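Side-chain contacts in trimethylamine-N-oxide reductase (Haemophilus influenzae, PDB 7L5I), which probably reduces S- or N-oxides such as trimethylamine N-oxide at a molybdenum centre carried by two molybdopterin guanine dinucleotides: residues 438-443 against 449-454; 690-693 against 698-701; 716-721 against 727-732. All blocks are in the same frame, centred on the assembly; numbering follows the deposited sequence.

In the fold
Along the chain the three contacts follow one another in series. Contact 1 is a two-stranded antiparallel hairpin, 441-444 with 447-450, in the molybdopterin oxidoreductase region, its centre about 39 Å from that of contact 2 and about 38 Å from that of contact 3. Contacts 2 and 3 both belong to the C-terminal dinucleotide-binding region, with centres about 10 Å apart, and share one mixed sheet: strand 699-702 of contact 2 lies parallel to strand 726-733 of contact 3, probably hydrogen-bonded through Glu-698 to Gly-730 and Val-700 to Ala-732. The loop packing of contact 2 is thus joined directly to the hairpin of contact 3 in the region that helps hold the cofactor.

Contact 1: 438-443 against 449-454; sequences PGKKIQ and ITYPDI
Ile-442 and Tyr-451 meet at about a right angle in a small antiparallel beta hairpin built from strands 441-444 and 447-450. Backbone bonds hold the ladder: Ile-442 and Ile-449 form a hydrogen-bonded pair, and beyond the strands the pairing runs on through Tyr-451, whose N donates almost straight to Lys-440 O (2.8 Å) and whose O accepts Gly-439 N from above the carbonyl plane. Gly-439 has a positive phi of 88°, where a side chain would press on the preceding carbonyl.

The apolar contacts gather round the tyrosine. Ile-442 CD1 lies at the ring edge, 3.8 Å from Tyr-451 CE1, while Ile-442 CG2 approaches the hydroxyl. Lys-440 runs alongside the ring, pointing the same way, with CB 3.7 Å from Tyr-451 CD2; with CG anti to the backbone N (chi1 -176°) the extended chain follows the ring as far as Tyr-451 CE2. Both polar ends reach helix 431-436, Lys-440 NZ in a salt bridge with Asp-433 and Tyr-451 OH in a hydrogen bond to the same carboxylate.

On the other face the non-hydrogen-bonded pair Lys-441 and Thr-450 is joined through its side chains, Lys-441 NZ donating to Thr-450 OG1 at 3.1 Å.

Contact 2: 690-693 against 698-701; sequences QKYA and EPVM
The ring of Tyr-692 meets Pro-699 at one edge: the proline CD lies near the ring plane, 4.0 Å from Tyr-692 CD1. The second flat group, the carboxylate of Glu-698, approaches the same side of the tyrosine obliquely, its plane turned 57° from that of the ring, so the two are neither stacked nor perpendicular. Glu-698 OE1 comes to 3.6 Å from Tyr-692 CE1, a van der Waals contact.

The proline also lies against the tyrosine backbone. Its ring carbons gather round the carbonyl oxygen, with Pro-699 CG 3.4 Å from Tyr-692 O, so Tyr-692 is touched at both its ring and its main chain. Tyr-692 CG sits between the backbone N and the carbonyl carbon (chi1 57°), which brings ring and carbonyl together toward the proline. Glu-698 starts out away from the 690-693 segment, but a bend at chi2 (71°) carries the carboxylate back beside the CD1-CE1 side of the ring.

The polar ends converge on a common partner outside the two segments. Arg-678 makes a salt bridge with Glu-698 OE1 and a hydrogen bond with Tyr-692 OH, both through its NH1. This shared guanidinium probably fixes the carboxylate beside the tyrosine and would be expected to stabilise its negative charge.

The arrangement packs the loop that follows strand 668-671 against Glu-698 and Pro-699 of the 698-701 segment, on strand 699-702 in the mixed sheet of the molybdopterin dinucleotide-binding domain, with the Glu-698 side chain about 10 Å from a bound guanine dinucleotide cofactor.

Contact 3: 716-721 against 727-732; sequences DIVRIH and VLAGAA
Ile-720 reaches across to Ala-729 and Val-727 on the tightly packed face of this strand pair. Ile-720 CD1 touches Ala-729 CB at 3.8 Å, a diagonal contact made besides that to its paired residue, where Ile-720 CB meets Val-727 CG2 at 4.1 Å as the two side chains pass at a slant. Val-718 continues this face: its CG1, anti to the carbonyl carbon (chi1 -54°), reaches diagonally across to Ala-731 CB (4.2 Å), and its CG2 lies over the Ala-729 carbonyl. Val-700 of the neighbouring strand 699-702 covers Val-718, Ile-720 and Ala-729, and Ile-793 of strand 790-795 packs on the two larger residues.

The strands, 717-721 and 726-733, form an antiparallel beta hairpin within the mixed sheet of the molybdopterin dinucleotide-binding domain. Val-718 with Ala-729 and Ile-720 with Val-727 are its hydrogen-bonded pairs, each with two N-H...O bonds, and Ala-731 N adds a bond to Asp-716 O at 2.8 Å.

The face carrying Ile-717, Arg-719 and Leu-728 is looser, with Ile-717 and Arg-719 partly exposed, though Leu-728 is buried. Gly-730, opposite Ile-717, contributes no side chain, and Ile-717 CG2 stands 4.4 Å from Leu-728 CB. Arg-719 touches Leu-728 CD2 with its aliphatic CB (4.1 Å), while CG lies against Val-727 O; a bend at chi3 then leads the guanidinium away, to a salt bridge with Glu-794 and a hydrogen bond with Gln-726; one guanidinium face lies over the rim of the His-721 ring.

Contact 1: 438-443 against 449-454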
ATOM      1  N   PRO A 438       7.468 -21.992  13.706  1.00 17.34           N
ATOM      2  CA  PRO A 438       8.838 -21.615  14.070  1.00 19.46           C
ATOM      3  C   PRO A 438       9.852 -22.638  13.569  1.00 23.03           C
ATOM      4  O   PRO A 438       9.601 -23.841  13.578  1.00 20.27           O
ATOM      5  CB  PRO A 438       8.810 -21.563  15.604  1.00 22.27           C
ATOM      6  CG  PRO A 438       7.565 -22.191  16.014  1.00 24.94           C
ATOM      7  CD  PRO A 438       6.587 -22.090  14.879  1.00 25.78           C
ATOM      8  N   GLY A 439      11.002 -22.136  13.122  1.00 19.16           N
ATOM      9  CA  GLY A 439      12.080 -22.973  12.626  1.00 25.27           C
ATOM     10  C   GLY A 439      12.012 -23.311  11.149  1.00 21.48           C
ATOM     11  O   GLY A 439      13.007 -23.797  10.589  1.00 22.84           O
ATOM     12  N   LYS A 440      10.869 -23.091  10.508  1.00 18.45           N
ATOM     13  CA  LYS A 440      10.739 -23.346   9.085  1.00 20.14           C
ATOM     14  C   LYS A 440      11.730 -22.491   8.320  1.00 19.89           C
ATOM     15  O   LYS A 440      12.009 -21.351   8.703  1.00 20.23           O
ATOM     16  CB  LYS A 440       9.311 -23.053   8.638  1.00 18.76           C
ATOM     17  CG  LYS A 440       8.996 -23.358   7.198  1.00 19.66           C
ATOM     18  CD  LYS A 440       7.485 -23.325   7.014  1.00 24.88           C
ATOM     19  CE  LYS A 440       7.040 -23.154   5.590  1.00 32.88           C
ATOM     20  NZ  LYS A 440       5.554 -23.427   5.571  1.00 42.51           N
ATOM     21  N   LYS A 441      12.272 -23.042   7.241  1.00 20.97           N
ATOM     22  CA  LYS A 441      13.217 -22.307   6.407  1.00 21.30           C
ATOM     23  C   LYS A 441      12.600 -22.034   5.048  1.00 23.07           C
ATOM     24  O   LYS A 441      11.875 -22.873   4.507  1.00 20.94           O
ATOM     25  CB  LYS A 441      14.522 -23.079   6.230  1.00 24.82           C
ATOM     26  CG  LYS A 441      15.095 -23.582   7.537  1.00 28.96           C
ATOM     27  CD  LYS A 441      16.593 -23.836   7.443  1.00 41.58           C
ATOM     28  CE  LYS A 441      17.118 -24.580   8.675  1.00 51.11           C
ATOM     29  NZ  LYS A 441      17.942 -23.718   9.581  1.00 59.01           N
ATOM     30  N   ILE A 442      12.893 -20.848   4.495  1.00 19.19           N
ATOM     31  CA  ILE A 442      12.471 -20.485   3.154  1.00 19.33           C
ATOM     32  C   ILE A 442      13.644 -19.845   2.417  1.00 16.69           C
ATOM     33  O   ILE A 442      14.614 -19.371   3.017  1.00 18.86           O
ATOM     34  CB  ILE A 442      11.266 -19.517   3.144  1.00 22.26           C
ATOM     35  CG1 ILE A 442      11.650 -18.169   3.775  1.00 23.11           C
ATOM     36  CG2 ILE A 442      10.092 -20.121   3.866  1.00 26.47           C
ATOM     37  CD1 ILE A 442      10.565 -17.119   3.627  1.00 27.45           C
ATOM     38  N   GLN A 443      13.532 -19.832   1.092  1.00 20.64           N
ATOM     39  CA  GLN A 443      14.492 -19.143   0.240  1.00 19.98           C
ATOM     40  C   GLN A 443      14.009 -17.721   0.000  1.00 18.42           C
ATOM     41  O   GLN A 443      12.804 -17.484  -0.119  1.00 18.08           O
ATOM     42  CB  GLN A 443      14.643 -19.886  -1.091  1.00 22.45           C
ATOM     43  CG  GLN A 443      15.662 -21.035  -1.041  1.00 29.26           C
ATOM     44  CD  GLN A 443      17.088 -20.517  -0.897  1.00 42.13           C
ATOM     45  OE1 GLN A 443      17.536 -19.614  -1.641  1.00 40.75           O
ATOM     46  NE2 GLN A 443      17.802 -21.054   0.079  1.00 39.53           N
ATOM     47  N   ILE A 449      16.300 -18.084   4.924  1.00 20.68           N
ATOM     48  CA  ILE A 449      15.809 -17.452   6.146  1.00 20.12           C
ATOM     49  C   ILE A 449      15.181 -18.515   7.035  1.00 22.84           C
ATOM     50  O   ILE A 449      14.430 -19.364   6.554  1.00 20.88           O
ATOM     51  CB  ILE A 449      14.787 -16.348   5.812  1.00 26.83           C
ATOM     52  CG1 ILE A 449      15.528 -15.188   5.148  1.00 32.67           C
ATOM     53  CG2 ILE A 449      14.039 -15.887   7.055  1.00 33.22           C
ATOM     54  CD1 ILE A 449      14.662 -14.008   4.843  1.00 37.45           C
ATOM     55  N   THR A 450      15.469 -18.442   8.336  1.00 19.84           N
ATOM     56  CA  THR A 450      14.902 -19.352   9.332  1.00 18.09           C
ATOM     57  C   THR A 450      13.913 -18.580  10.199  1.00 20.69           C
ATOM     58  O   THR A 450      14.277 -17.581  10.812  1.00 22.45           O
ATOM     59  CB  THR A 450      16.002 -19.973  10.190  1.00 28.51           C
ATOM     60  OG1 THR A 450      16.853 -20.771   9.362  1.00 24.79           O
ATOM     61  CG2 THR A 450      15.405 -20.845  11.276  1.00 21.84           C
ATOM     62  N   TYR A 451      12.665 -19.051  10.249  1.00 17.88           N
ATOM     63  CA  TYR A 451      11.640 -18.355  11.004  1.00 17.80           C
ATOM     64  C   TYR A 451      11.950 -18.350  12.499  1.00 18.37           C
ATOM     65  O   TYR A 451      12.302 -19.390  13.074  1.00 19.26           O
ATOM     66  CB  TYR A 451      10.285 -19.010  10.794  1.00 17.49           C
ATOM     67  CG  TYR A 451       9.670 -18.861   9.422  1.00 18.64           C
ATOM     68  CD1 TYR A 451      10.247 -18.066   8.442  1.00 21.03           C
ATOM     69  CD2 TYR A 451       8.475 -19.492   9.134  1.00 15.43           C
ATOM     70  CE1 TYR A 451       9.632 -17.921   7.197  1.00 22.05           C
ATOM     71  CE2 TYR A 451       7.870 -19.358   7.918  1.00 17.43           C
ATOM     72  CZ  TYR A 451       8.452 -18.574   6.942  1.00 16.56           C
ATOM     73  OH  TYR A 451       7.803 -18.462   5.730  1.00 19.71           O
ATOM     74  N   PRO A 452      11.749 -17.232  13.178  1.00 17.31           N
ATOM     75  CA  PRO A 452      11.923 -17.190  14.633  1.00 19.05           C
ATOM     76  C   PRO A 452      10.713 -17.785  15.352  1.00 21.90           C
ATOM     77  O   PRO A 452       9.702 -18.126  14.749  1.00 18.74           O
ATOM     78  CB  PRO A 452      12.061 -15.689  14.908  1.00 20.30           C
ATOM     79  CG  PRO A 452      11.210 -15.061  13.861  1.00 19.04           C
ATOM     80  CD  PRO A 452      11.288 -15.939  12.630  1.00 18.97           C
ATOM     81  N   ASP A 453      10.829 -17.880  16.687  1.00 18.34           N
ATOM     82  CA  ASP A 453       9.807 -18.489  17.540  1.00 21.37           C
ATOM     83  C   ASP A 453       9.142 -17.393  18.375  1.00 21.23           C
ATOM     84  O   ASP A 453       9.672 -16.984  19.407  1.00 19.72           O
ATOM     85  CB  ASP A 453      10.453 -19.561  18.425  1.00 28.34           C
ATOM     86  CG  ASP A 453       9.448 -20.357  19.233  1.00 35.93           C
ATOM     87  OD1 ASP A 453       8.222 -20.169  19.063  1.00 28.76           O
ATOM     88  OD2 ASP A 453       9.896 -21.182  20.061  1.00 42.22           O
ATOM     89  N   ILE A 454       7.960 -16.935  17.938  1.00 17.59           N
ATOM     90  CA  ILE A 454       7.367 -15.693  18.437  1.00 16.35           C
ATOM     91  C   ILE A 454       6.386 -16.027  19.546  1.00 18.19           C
ATOM     92  O   ILE A 454       5.457 -16.816  19.343  1.00 17.72           O
ATOM     93  CB  ILE A 454       6.659 -14.901  17.308  1.00 13.75           C
ATOM     94  CG1 ILE A 454       7.632 -14.491  16.201  1.00 15.01           C
ATOM     95  CG2 ILE A 454       5.915 -13.690  17.899  1.00 16.30           C
ATOM     96  CD1 ILE A 454       8.810 -13.660  16.653  1.00 16.84           C
TER

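Contact 2: 690-693 against 698-701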
ATOM      1  N   GLN A 690     -21.703   5.220   3.064  1.00 17.33           N
ATOM      2  CA  GLN A 690     -22.930   5.338   2.296  1.00 15.13           C
ATOM      3  C   GLN A 690     -22.665   5.662   0.831  1.00 20.60           C
ATOM      4  O   GLN A 690     -23.546   5.449  -0.014  1.00 23.09           O
ATOM      5  CB  GLN A 690     -23.843   6.364   2.950  1.00 23.83           C
ATOM      6  CG  GLN A 690     -24.066   6.097   4.460  1.00 35.64           C
ATOM      7  CD  GLN A 690     -24.307   4.614   4.803  1.00 40.64           C
ATOM      8  OE1 GLN A 690     -25.052   3.912   4.118  1.00 41.37           O
ATOM      9  NE2 GLN A 690     -23.675   4.145   5.876  1.00 41.72           N
ATOM     10  N   LYS A 691     -21.452   6.097   0.489  1.00 19.19           N
ATOM     11  CA  LYS A 691     -21.132   6.403  -0.895  1.00 18.07           C
ATOM     12  C   LYS A 691     -20.820   5.172  -1.733  1.00 19.27           C
ATOM     13  O   LYS A 691     -20.748   5.286  -2.958  1.00 23.46           O
ATOM     14  CB  LYS A 691     -19.962   7.390  -0.938  1.00 20.27           C
ATOM     15  CG  LYS A 691     -20.372   8.751  -0.391  1.00 28.29           C
ATOM     16  CD  LYS A 691     -19.307   9.811  -0.531  1.00 34.68           C
ATOM     17  CE  LYS A 691     -19.871  11.202  -0.193  1.00 39.37           C
ATOM     18  NZ  LYS A 691     -20.529  11.844  -1.366  1.00 56.12           N
ATOM     19  N   TYR A 692     -20.659   4.002  -1.126  1.00 17.37           N
ATOM     20  CA  TYR A 692     -20.345   2.806  -1.892  1.00 20.08           C
ATOM     21  C   TYR A 692     -21.028   1.536  -1.420  1.00 20.71           C
ATOM     22  O   TYR A 692     -21.073   0.579  -2.195  1.00 18.53           O
ATOM     23  CB  TYR A 692     -18.821   2.557  -1.909  1.00 19.14           C
ATOM     24  CG  TYR A 692     -18.162   2.423  -0.551  1.00 16.72           C
ATOM     25  CD1 TYR A 692     -18.076   1.197   0.101  1.00 17.34           C
ATOM     26  CD2 TYR A 692     -17.608   3.532   0.076  1.00 18.46           C
ATOM     27  CE1 TYR A 692     -17.477   1.088   1.338  1.00 20.59           C
ATOM     28  CE2 TYR A 692     -17.004   3.427   1.305  1.00 16.01           C
ATOM     29  CZ  TYR A 692     -16.922   2.213   1.916  1.00 16.03           C
ATOM     30  OH  TYR A 692     -16.322   2.126   3.148  1.00 15.81           O
ATOM     31  N   ALA A 693     -21.506   1.449  -0.182  1.00 18.38           N
ATOM     32  CA  ALA A 693     -22.113   0.207   0.270  1.00 17.92           C
ATOM     33  C   ALA A 693     -23.299  -0.146  -0.615  1.00 18.83           C
ATOM     34  O   ALA A 693     -24.059   0.718  -1.038  1.00 21.45           O
ATOM     35  CB  ALA A 693     -22.557   0.331   1.731  1.00 22.83           C
ATOM     36  N   GLU A 698     -19.916  -4.477   1.197  1.00 18.43           N
ATOM     37  CA  GLU A 698     -18.925  -4.048   0.226  1.00 16.80           C
ATOM     38  C   GLU A 698     -19.413  -4.386  -1.179  1.00 16.28           C
ATOM     39  O   GLU A 698     -19.921  -5.496  -1.415  1.00 17.61           O
ATOM     40  CB  GLU A 698     -17.603  -4.744   0.525  1.00 17.61           C
ATOM     41  CG  GLU A 698     -16.424  -4.251  -0.303  1.00 18.15           C
ATOM     42  CD  GLU A 698     -15.970  -2.851   0.106  1.00 21.58           C
ATOM     43  OE1 GLU A 698     -16.406  -2.357   1.185  1.00 17.71           O
ATOM     44  OE2 GLU A 698     -15.202  -2.231  -0.673  1.00 18.86           O
ATOM     45  N   PRO A 699     -19.263  -3.484  -2.143  1.00 14.21           N
ATOM     46  CA  PRO A 699     -19.684  -3.800  -3.510  1.00 15.80           C
ATOM     47  C   PRO A 699     -18.692  -4.717  -4.194  1.00 17.25           C
ATOM     48  O   PRO A 699     -17.475  -4.634  -3.992  1.00 15.34           O
ATOM     49  CB  PRO A 699     -19.726  -2.422  -4.193  1.00 16.75           C
ATOM     50  CG  PRO A 699     -18.717  -1.577  -3.411  1.00 21.25           C
ATOM     51  CD  PRO A 699     -18.825  -2.083  -1.997  1.00 15.49           C
ATOM     52  N   VAL A 700     -19.232  -5.607  -5.038  1.00 15.83           N
ATOM     53  CA  VAL A 700     -18.426  -6.447  -5.920  1.00 16.71           C
ATOM     54  C   VAL A 700     -18.863  -6.162  -7.346  1.00 17.33           C
ATOM     55  O   VAL A 700     -20.063  -6.173  -7.642  1.00 16.60           O
ATOM     56  CB  VAL A 700     -18.546  -7.941  -5.576  1.00 16.07           C
ATOM     57  CG1 VAL A 700     -20.001  -8.429  -5.624  1.00 19.64           C
ATOM     58  CG2 VAL A 700     -17.697  -8.764  -6.511  1.00 15.65           C
ATOM     59  N   MET A 701     -17.896  -5.829  -8.208  1.00 15.30           N
ATOM     60  CA  MET A 701     -18.193  -5.542  -9.604  1.00 15.24           C
ATOM     61  C   MET A 701     -18.312  -6.857 -10.355  1.00 15.44           C
ATOM     62  O   MET A 701     -17.428  -7.716 -10.258  1.00 15.47           O
ATOM     63  CB  MET A 701     -17.108  -4.656 -10.221  1.00 16.34           C
ATOM     64  CG  MET A 701     -16.967  -3.309  -9.528  1.00 21.76           C
ATOM     65  SD  MET A 701     -15.431  -2.457 -10.036  1.00 26.11           S
ATOM     66  CE  MET A 701     -15.715  -2.184 -11.785  1.00 24.59           C
TER

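Contact 3: 716-721 against 727-732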
ATOM      1  N   ASP A 716     -28.358  -6.923  -5.515  1.00 24.79           N
ATOM      2  CA  ASP A 716     -28.532  -8.152  -4.761  1.00 22.19           C
ATOM      3  C   ASP A 716     -27.333  -8.430  -3.851  1.00 22.39           C
ATOM      4  O   ASP A 716     -26.183  -8.193  -4.215  1.00 22.03           O
ATOM      5  CB  ASP A 716     -28.672  -9.346  -5.701  1.00 23.86           C
ATOM      6  CG  ASP A 716     -30.025  -9.399  -6.386  1.00 35.59           C
ATOM      7  OD1 ASP A 716     -30.911  -8.583  -6.045  1.00 34.98           O
ATOM      8  OD2 ASP A 716     -30.191 -10.276  -7.265  1.00 33.03           O
ATOM      9  N   ILE A 717     -27.618  -9.005  -2.670  1.00 22.33           N
ATOM     10  CA  ILE A 717     -26.551  -9.584  -1.873  1.00 18.19           C
ATOM     11  C   ILE A 717     -26.114 -10.892  -2.514  1.00 21.86           C
ATOM     12  O   ILE A 717     -26.940 -11.674  -3.012  1.00 18.50           O
ATOM     13  CB  ILE A 717     -26.999  -9.786  -0.422  1.00 20.19           C
ATOM     14  CG1 ILE A 717     -27.314  -8.428   0.213  1.00 25.61           C
ATOM     15  CG2 ILE A 717     -25.899 -10.455   0.394  1.00 21.69           C
ATOM     16  CD1 ILE A 717     -27.965  -8.518   1.572  1.00 31.85           C
ATOM     17  N   VAL A 718     -24.807 -11.093  -2.582  1.00 17.09           N
ATOM     18  CA  VAL A 718     -24.226 -12.303  -3.138  1.00 15.45           C
ATOM     19  C   VAL A 718     -23.234 -12.872  -2.145  1.00 20.19           C
ATOM     20  O   VAL A 718     -22.681 -12.147  -1.301  1.00 19.35           O
ATOM     21  CB  VAL A 718     -23.549 -12.084  -4.498  1.00 18.21           C
ATOM     22  CG1 VAL A 718     -24.506 -11.444  -5.476  1.00 21.77           C
ATOM     23  CG2 VAL A 718     -22.300 -11.211  -4.355  1.00 19.66           C
ATOM     24  N   ARG A 719     -23.029 -14.180  -2.237  1.00 17.29           N
ATOM     25  CA  ARG A 719     -21.968 -14.874  -1.535  1.00 16.86           C
ATOM     26  C   ARG A 719     -20.841 -15.187  -2.514  1.00 21.66           C
ATOM     27  O   ARG A 719     -21.072 -15.776  -3.581  1.00 19.72           O
ATOM     28  CB  ARG A 719     -22.476 -16.160  -0.884  1.00 20.52           C
ATOM     29  CG  ARG A 719     -21.483 -16.776   0.080  1.00 20.60           C
ATOM     30  CD  ARG A 719     -22.069 -17.977   0.833  1.00 30.91           C
ATOM     31  NE  ARG A 719     -22.199 -19.112  -0.077  1.00 34.12           N
ATOM     32  CZ  ARG A 719     -21.305 -20.093  -0.213  1.00 39.08           C
ATOM     33  NH1 ARG A 719     -20.205 -20.128   0.526  1.00 42.52           N
ATOM     34  NH2 ARG A 719     -21.518 -21.058  -1.097  1.00 41.54           N
ATOM     35  N   ILE A 720     -19.628 -14.762  -2.160  1.00 17.27           N
ATOM     36  CA  ILE A 720     -18.418 -15.056  -2.916  1.00 16.68           C
ATOM     37  C   ILE A 720     -17.627 -16.076  -2.110  1.00 18.75           C
ATOM     38  O   ILE A 720     -17.471 -15.920  -0.888  1.00 17.90           O
ATOM     39  CB  ILE A 720     -17.580 -13.793  -3.163  1.00 14.02           C
ATOM     40  CG1 ILE A 720     -18.419 -12.638  -3.665  1.00 16.41           C
ATOM     41  CG2 ILE A 720     -16.462 -14.091  -4.138  1.00 15.37           C
ATOM     42  CD1 ILE A 720     -17.644 -11.320  -3.679  1.00 18.09           C
ATOM     43  N   HIS A 721     -17.120 -17.119  -2.769  1.00 16.15           N
ATOM     44  CA  HIS A 721     -16.316 -18.067  -2.019  1.00 18.84           C
ATOM     45  C   HIS A 721     -15.168 -18.624  -2.840  1.00 17.84           C
ATOM     46  O   HIS A 721     -15.204 -18.680  -4.067  1.00 18.61           O
ATOM     47  CB  HIS A 721     -17.144 -19.221  -1.434  1.00 25.86           C
ATOM     48  CG  HIS A 721     -18.026 -19.928  -2.422  1.00 26.06           C
ATOM     49  ND1 HIS A 721     -17.783 -21.216  -2.836  1.00 32.14           N
ATOM     50  CD2 HIS A 721     -19.171 -19.542  -3.034  1.00 28.34           C
ATOM     51  CE1 HIS A 721     -18.734 -21.594  -3.674  1.00 34.64           C
ATOM     52  NE2 HIS A 721     -19.590 -20.595  -3.811  1.00 32.87           N
ATOM     53  N   VAL A 727     -17.370 -14.692   1.715  1.00 15.77           N
ATOM     54  CA  VAL A 727     -17.802 -13.366   2.146  1.00 16.27           C
ATOM     55  C   VAL A 727     -19.139 -13.038   1.492  1.00 17.77           C
ATOM     56  O   VAL A 727     -19.498 -13.585   0.456  1.00 17.45           O
ATOM     57  CB  VAL A 727     -16.764 -12.260   1.810  1.00 14.31           C
ATOM     58  CG1 VAL A 727     -15.365 -12.707   2.245  1.00 17.19           C
ATOM     59  CG2 VAL A 727     -16.766 -11.917   0.333  1.00 18.00           C
ATOM     60  N   LEU A 728     -19.874 -12.127   2.115  1.00 16.03           N
ATOM     61  CA  LEU A 728     -21.021 -11.500   1.490  1.00 17.95           C
ATOM     62  C   LEU A 728     -20.616 -10.170   0.870  1.00 20.16           C
ATOM     63  O   LEU A 728     -19.756  -9.458   1.386  1.00 20.04           O
ATOM     64  CB  LEU A 728     -22.139 -11.250   2.490  1.00 15.40           C
ATOM     65  CG  LEU A 728     -22.669 -12.472   3.231  1.00 18.97           C
ATOM     66  CD1 LEU A 728     -23.775 -12.024   4.172  1.00 20.95           C
ATOM     67  CD2 LEU A 728     -23.142 -13.525   2.241  1.00 18.45           C
ATOM     68  N   ALA A 729     -21.254  -9.839  -0.242  1.00 17.54           N
ATOM     69  CA  ALA A 729     -21.010  -8.586  -0.938  1.00 15.55           C
ATOM     70  C   ALA A 729     -22.295  -8.156  -1.621  1.00 19.08           C
ATOM     71  O   ALA A 729     -23.261  -8.912  -1.705  1.00 19.29           O
ATOM     72  CB  ALA A 729     -19.850  -8.744  -1.920  1.00 13.66           C
ATOM     73  N   GLY A 730     -22.311  -6.911  -2.085  1.00 16.96           N
ATOM     74  CA  GLY A 730     -23.448  -6.357  -2.799  1.00 19.75           C
ATOM     75  C   GLY A 730     -23.128  -6.195  -4.274  1.00 20.52           C
ATOM     76  O   GLY A 730     -22.123  -5.576  -4.633  1.00 16.96           O
ATOM     77  N   ALA A 731     -24.009  -6.720  -5.125  1.00 17.06           N
ATOM     78  CA  ALA A 731     -23.699  -6.766  -6.546  1.00 16.86           C
ATOM     79  C   ALA A 731     -23.746  -5.390  -7.184  1.00 18.36           C
ATOM     80  O   ALA A 731     -24.737  -4.662  -7.074  1.00 19.94           O
ATOM     81  CB  ALA A 731     -24.681  -7.691  -7.277  1.00 18.77           C
ATOM     82  N   ALA A 732     -22.671  -5.045  -7.888  1.00 18.87           N
ATOM     83  CA  ALA A 732     -22.616  -3.883  -8.760  1.00 19.62           C
ATOM     84  C   ALA A 732     -22.413  -4.448 -10.155  1.00 21.10           C
ATOM     85  O   ALA A 732     -21.289  -4.802 -10.524  1.00 17.77           O
ATOM     86  CB  ALA A 732     -21.489  -2.927  -8.374  1.00 23.09           C
TER